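Long-range contacts in CDP-4-keto-6-deoxy-D-glucose-3-dehydrase (Yersinia pseudotuberculosis, PDB 3BB8), which probably uses pyridoxal 5'-phosphate to remove the 3-hydroxyl group of CDP-4-keto-6-deoxy-D-glucose during lipopolysaccharide sugar biosynthesis: residues I133-V137 against K391-V395; G379-R383 against T401-M405. The protein carries 1 engineered substitution. All coordinates share one frame. Residue numbers count along the deposited sequence, not the author numbering.

Overall arrangement
Both contacts belong to the aspartate aminotransferase fold of this dimeric enzyme, and their centres lie about 14 Å apart. Contact 1 adds strand 393-394 to the edge of the mixed sheet beside strand 133-140. Contact 2 sets the loop 379-383 against helix 399-407, which follows strand 393-394 in the chain. The segments alternate in sequence, and the two contacts touch. CG2 of Thr382 lies 3.5 Å from CE2 of Tyr392 and 3.9 Å from CE1 of Phe136. Neither contact lines the cofactor pocket. The side chain of Phe136 is about 13 Å from bound pyridoxal-5'-phosphate, and Gly379 is about 12 Å from it. Contact 2 also reaches the second subunit.

Contact 1 of 2, residues I133-V137 against K391-V395; sequences IPVFV and KYRVV
Segments 133-137 and 391-395 form an extended parallel beta pair (Val135 phi -124°, psi 115°), with end-to-end directions 28° apart. Val135 bridges Arg393 and Phe136 bridges Val394 (CA to CA 4.6 Å). Three hydrogen bonds alternate in the parallel pattern: Arg393 N to Pro134 O (3.0 Å), Phe136 N to Arg393 O (2.8 Å) and Val395 N to Phe136 O (3.0 Å). Phe136 has an m rotamer (chi2 88°) and Tyr392 a p rotamer (chi2 -91°). The edge of Phe136 points at the face of Tyr392 in an offset edge-to-face pair, centroids 5.8 Å apart and planes at 79°. Val135 (t) and Arg393 (m, t, m) lie on one face of the sheet, Phe136 and Val394 on the other. Val135 CG1 lies over the guanidinium, 3.8 Å from Arg393 NH2, and 4.1 Å from CG2 of Val395 (t). The all-trans Lys391 places CE 3.7 Å from CD1 of Ile133 (m, t). Arg393 NE forms a salt bridge with Glu112. This short pairing joins a late piece of the chain to the large sheet. Strand 112-115 flanks strand 133-140 on its other edge, helix 121-129 packs on Pro134, and helix 151-154 touches Val135, Val137 and Val395.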
loop_
_atom_site.group_PDB
_atom_site.type_symbol
_atom_site.label_atom_id
_atom_site.label_comp_id
_atom_site.label_asym_id
_atom_site.label_seq_id
_atom_site.Cartn_x
_atom_site.Cartn_y
_atom_site.Cartn_z
ATOM N N ILE A 133 14.191 -13.856 11.762
ATOM C CA ILE A 133 14.540 -13.423 13.101
ATOM C C ILE A 133 15.498 -12.244 13.086
ATOM O O ILE A 133 16.597 -12.327 12.533
ATOM C CB ILE A 133 15.173 -14.596 13.885
ATOM C CG1 ILE A 133 14.197 -15.773 13.896
ATOM C CG2 ILE A 133 15.497 -14.174 15.303
ATOM C CD1 ILE A 133 14.835 -17.090 14.231
ATOM N N PRO A 134 15.077 -11.117 13.674
ATOM C CA PRO A 134 15.913 -9.915 13.729
ATOM C C PRO A 134 17.026 -10.110 14.762
ATOM O O PRO A 134 16.796 -10.667 15.836
ATOM C CB PRO A 134 14.933 -8.824 14.161
ATOM C CG PRO A 134 13.597 -9.364 13.750
ATOM C CD PRO A 134 13.710 -10.814 14.117
ATOM N N VAL A 135 18.228 -9.669 14.417
ATOM C CA VAL A 135 19.382 -9.751 15.311
ATOM C C VAL A 135 19.921 -8.326 15.461
ATOM O O VAL A 135 20.389 -7.735 14.489
ATOM C CB VAL A 135 20.476 -10.662 14.721
ATOM C CG1 VAL A 135 21.681 -10.700 15.651
ATOM C CG2 VAL A 135 19.923 -12.067 14.532
ATOM N N PHE A 136 19.843 -7.774 16.669
ATOM C CA PHE A 136 20.294 -6.401 16.911
ATOM C C PHE A 136 21.687 -6.206 17.519
ATOM O O PHE A 136 22.166 -7.036 18.293
ATOM C CB PHE A 136 19.311 -5.664 17.831
ATOM C CG PHE A 136 17.867 -5.774 17.422
ATOM C CD1 PHE A 136 17.084 -6.834 17.870
ATOM C CD2 PHE A 136 17.277 -4.790 16.624
ATOM C CE1 PHE A 136 15.730 -6.918 17.538
ATOM C CE2 PHE A 136 15.930 -4.859 16.283
ATOM C CZ PHE A 136 15.151 -5.927 16.743
ATOM N N VAL A 137 22.315 -5.087 17.159
ATOM C CA VAL A 137 23.608 -4.668 17.706
ATOM C C VAL A 137 23.457 -3.173 17.990
ATOM O O VAL A 137 22.706 -2.476 17.305
ATOM C CB VAL A 137 24.793 -4.889 16.738
ATOM C CG1 VAL A 137 25.015 -6.368 16.531
ATOM C CG2 VAL A 137 24.547 -4.172 15.423
ATOM N N LYS A 391 10.209 -12.917 18.344
ATOM C CA LYS A 391 11.423 -13.691 18.508
ATOM C C LYS A 391 12.586 -12.923 17.899
ATOM O O LYS A 391 12.583 -12.622 16.705
ATOM C CB LYS A 391 11.311 -15.065 17.834
ATOM C CG LYS A 391 12.638 -15.821 17.840
ATOM C CD LYS A 391 12.507 -17.314 17.528
ATOM C CE LYS A 391 13.866 -18.011 17.696
ATOM N NZ LYS A 391 13.817 -19.490 17.502
ATOM N N TYR A 392 13.577 -12.607 18.724
ATOM C CA TYR A 392 14.746 -11.877 18.252
ATOM C C TYR A 392 15.985 -12.192 19.072
ATOM O O TYR A 392 15.911 -12.850 20.104
ATOM C CB TYR A 392 14.492 -10.370 18.314
ATOM C CG TYR A 392 14.274 -9.839 19.711
ATOM C CD1 TYR A 392 12.992 -9.753 20.255
ATOM C CD2 TYR A 392 15.347 -9.396 20.483
ATOM C CE1 TYR A 392 12.784 -9.233 21.533
ATOM C CE2 TYR A 392 15.151 -8.877 21.761
ATOM C CZ TYR A 392 13.872 -8.796 22.277
ATOM O OH TYR A 392 13.678 -8.275 23.536
ATOM N N ARG A 393 17.129 -11.717 18.598
ATOM C CA ARG A 393 18.383 -11.908 19.306
ATOM C C ARG A 393 19.114 -10.581 19.354
ATOM O O ARG A 393 18.996 -9.762 18.441
ATOM C CB ARG A 393 19.285 -12.932 18.611
ATOM C CG ARG A 393 18.778 -14.354 18.632
ATOM C CD ARG A 393 19.926 -15.354 18.429
ATOM N NE ARG A 393 20.719 -15.102 17.224
ATOM C CZ ARG A 393 21.919 -14.526 17.214
ATOM N NH1 ARG A 393 22.484 -14.128 18.350
ATOM N NH2 ARG A 393 22.565 -14.366 16.065
ATOM N N VAL A 394 19.864 -10.374 20.430
ATOM C CA VAL A 394 20.651 -9.163 20.592
ATOM C C VAL A 394 22.060 -9.552 21.036
ATOM O O VAL A 394 22.250 -10.189 22.073
ATOM C CB VAL A 394 20.003 -8.202 21.612
ATOM C CG1 VAL A 394 19.596 -8.955 22.846
ATOM C CG2 VAL A 394 20.975 -7.088 21.971
ATOM N N VAL A 395 23.042 -9.193 20.217
ATOM C CA VAL A 395 24.435 -9.492 20.505
ATOM C C VAL A 395 25.089 -8.300 21.186
ATOM O O VAL A 395 25.171 -7.219 20.612
ATOM C CB VAL A 395 25.206 -9.811 19.217
ATOM C CG1 VAL A 395 26.670 -10.052 19.534
ATOM C CG2 VAL A 395 24.595 -11.034 18.538
#

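Contact 2 of 2, residues G379-R383 against T401-M405; sequences GNLTR and TDRIM
In this aspartate aminotransferase fold, a loop segment with a 3-10 turn at 381-383 packs on helix 399-407. Arg383 N donates to Asn380 O (2.8 Å) within the turn. Gly379 has phi 68° and psi -79°. Its CA comes 3.9 Å from Met405 CA, and an ideal CB would sit 3.0 Å from Met405 CG; this and the positive phi favour glycine. Van der Waals contacts centre on Thr401 and Met405. Thr401 (m) places CG2 3.3 Å from Gly379 O and 3.6 Å from Asn380 CB, while its OG1 hydrogen-bonds OD1 of Asp138. Met405 (t, t, p) has SD 4.0 Å from Asn380 CB and 3.4 Å from Arg383 CD. It also packs on Pro273 of the second subunit, where Arg383 NH1 hydrogen-bonds Ser271 OG. Arg383 (m, t, t, chi4 -78°) and Asp402 (m, chi2 -44°) form a salt bridge. Arg383 NH2 gives Asp402 OD2 a weak hydrogen bond (3.4 Å); Arg383 NE donates a very short one of 2.5 Å to Asp402 OD1.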
loop_
_atom_site.group_PDB
_atom_site.type_symbol
_atom_site.label_atom_id
_atom_site.label_comp_id
_atom_site.label_asym_id
_atom_site.label_seq_id
_atom_site.Cartn_x
_atom_site.Cartn_y
_atom_site.Cartn_z
ATOM N N GLY A 379 13.048 4.639 19.481
ATOM C CA GLY A 379 14.030 4.684 20.554
ATOM C C GLY A 379 14.741 3.348 20.651
ATOM O O GLY A 379 15.871 3.199 20.196
ATOM N N ASN A 380 14.085 2.376 21.273
ATOM C CA ASN A 380 14.636 1.033 21.389
ATOM C C ASN A 380 13.497 0.071 21.069
ATOM O O ASN A 380 12.624 -0.176 21.907
ATOM C CB ASN A 380 15.166 0.758 22.795
ATOM C CG ASN A 380 15.783 -0.631 22.924
ATOM O OD1 ASN A 380 16.509 -0.914 23.882
ATOM N ND2 ASN A 380 15.494 -1.505 21.965
ATOM N N LEU A 381 13.517 -0.458 19.850
ATOM C CA LEU A 381 12.483 -1.371 19.387
ATOM C C LEU A 381 12.179 -2.514 20.351
ATOM O O LEU A 381 11.014 -2.818 20.588
ATOM C CB LEU A 381 12.851 -1.923 18.003
ATOM C CG LEU A 381 12.618 -0.927 16.864
ATOM C CD1 LEU A 381 13.329 -1.377 15.613
ATOM C CD2 LEU A 381 11.119 -0.770 16.627
ATOM N N THR A 382 13.211 -3.128 20.919
ATOM C CA THR A 382 12.994 -4.234 21.843
ATOM C C THR A 382 12.192 -3.851 23.076
ATOM O O THR A 382 11.684 -4.729 23.770
ATOM C CB THR A 382 14.316 -4.866 22.309
ATOM O OG1 THR A 382 15.103 -3.888 23.003
ATOM C CG2 THR A 382 15.092 -5.398 21.126
ATOM N N ARG A 383 12.069 -2.552 23.352
ATOM C CA ARG A 383 11.296 -2.091 24.505
ATOM C C ARG A 383 9.916 -1.574 24.114
ATOM O O ARG A 383 9.182 -1.032 24.948
ATOM C CB ARG A 383 12.044 -0.983 25.259
ATOM C CG ARG A 383 13.362 -1.418 25.864
ATOM C CD ARG A 383 14.005 -0.279 26.642
ATOM N NE ARG A 383 15.278 -0.698 27.214
ATOM C CZ ARG A 383 15.401 -1.443 28.306
ATOM N NH1 ARG A 383 14.319 -1.849 28.958
ATOM N NH2 ARG A 383 16.607 -1.799 28.734
ATOM N N THR A 401 21.577 2.642 22.540
ATOM C CA THR A 401 20.196 2.617 22.071
ATOM C C THR A 401 19.290 3.081 23.195
ATOM O O THR A 401 18.400 3.898 22.984
ATOM C CB THR A 401 19.757 1.189 21.660
ATOM O OG1 THR A 401 20.612 0.707 20.618
ATOM C CG2 THR A 401 18.321 1.194 21.171
ATOM N N ASP A 402 19.515 2.541 24.389
ATOM C CA ASP A 402 18.719 2.927 25.551
ATOM C C ASP A 402 18.928 4.406 25.843
ATOM O O ASP A 402 17.990 5.125 26.200
ATOM C CB ASP A 402 19.122 2.107 26.783
ATOM C CG ASP A 402 18.440 0.759 26.830
ATOM O OD1 ASP A 402 17.220 0.712 26.572
ATOM O OD2 ASP A 402 19.116 -0.245 27.134
ATOM N N ARG A 403 20.163 4.863 25.686
ATOM C CA ARG A 403 20.455 6.263 25.948
ATOM C C ARG A 403 19.660 7.123 24.968
ATOM O O ARG A 403 19.152 8.188 25.329
ATOM C CB ARG A 403 21.954 6.540 25.795
ATOM C CG ARG A 403 22.398 7.792 26.525
ATOM C CD ARG A 403 23.809 8.191 26.167
ATOM N NE ARG A 403 24.152 9.482 26.755
ATOM C CZ ARG A 403 25.057 10.314 26.251
ATOM N NH1 ARG A 403 25.717 9.993 25.142
ATOM N NH2 ARG A 403 25.301 11.469 26.857
ATOM N N ILE A 404 19.540 6.649 23.730
ATOM C CA ILE A 404 18.809 7.394 22.715
ATOM C C ILE A 404 17.337 7.416 23.064
ATOM O O ILE A 404 16.671 8.441 22.940
ATOM C CB ILE A 404 18.999 6.769 21.306
ATOM C CG1 ILE A 404 20.458 6.939 20.861
ATOM C CG2 ILE A 404 18.062 7.429 20.309
ATOM C CD1 ILE A 404 20.764 6.349 19.503
ATOM N N MET A 405 16.834 6.273 23.516
ATOM C CA MET A 405 15.432 6.160 23.887
ATOM C C MET A 405 15.098 7.139 25.001
ATOM O O MET A 405 14.021 7.731 25.011
ATOM C CB MET A 405 15.119 4.734 24.349
ATOM C CG MET A 405 13.686 4.544 24.838
ATOM S SD MET A 405 13.451 2.947 25.639
ATOM C CE MET A 405 14.572 3.130 27.025
#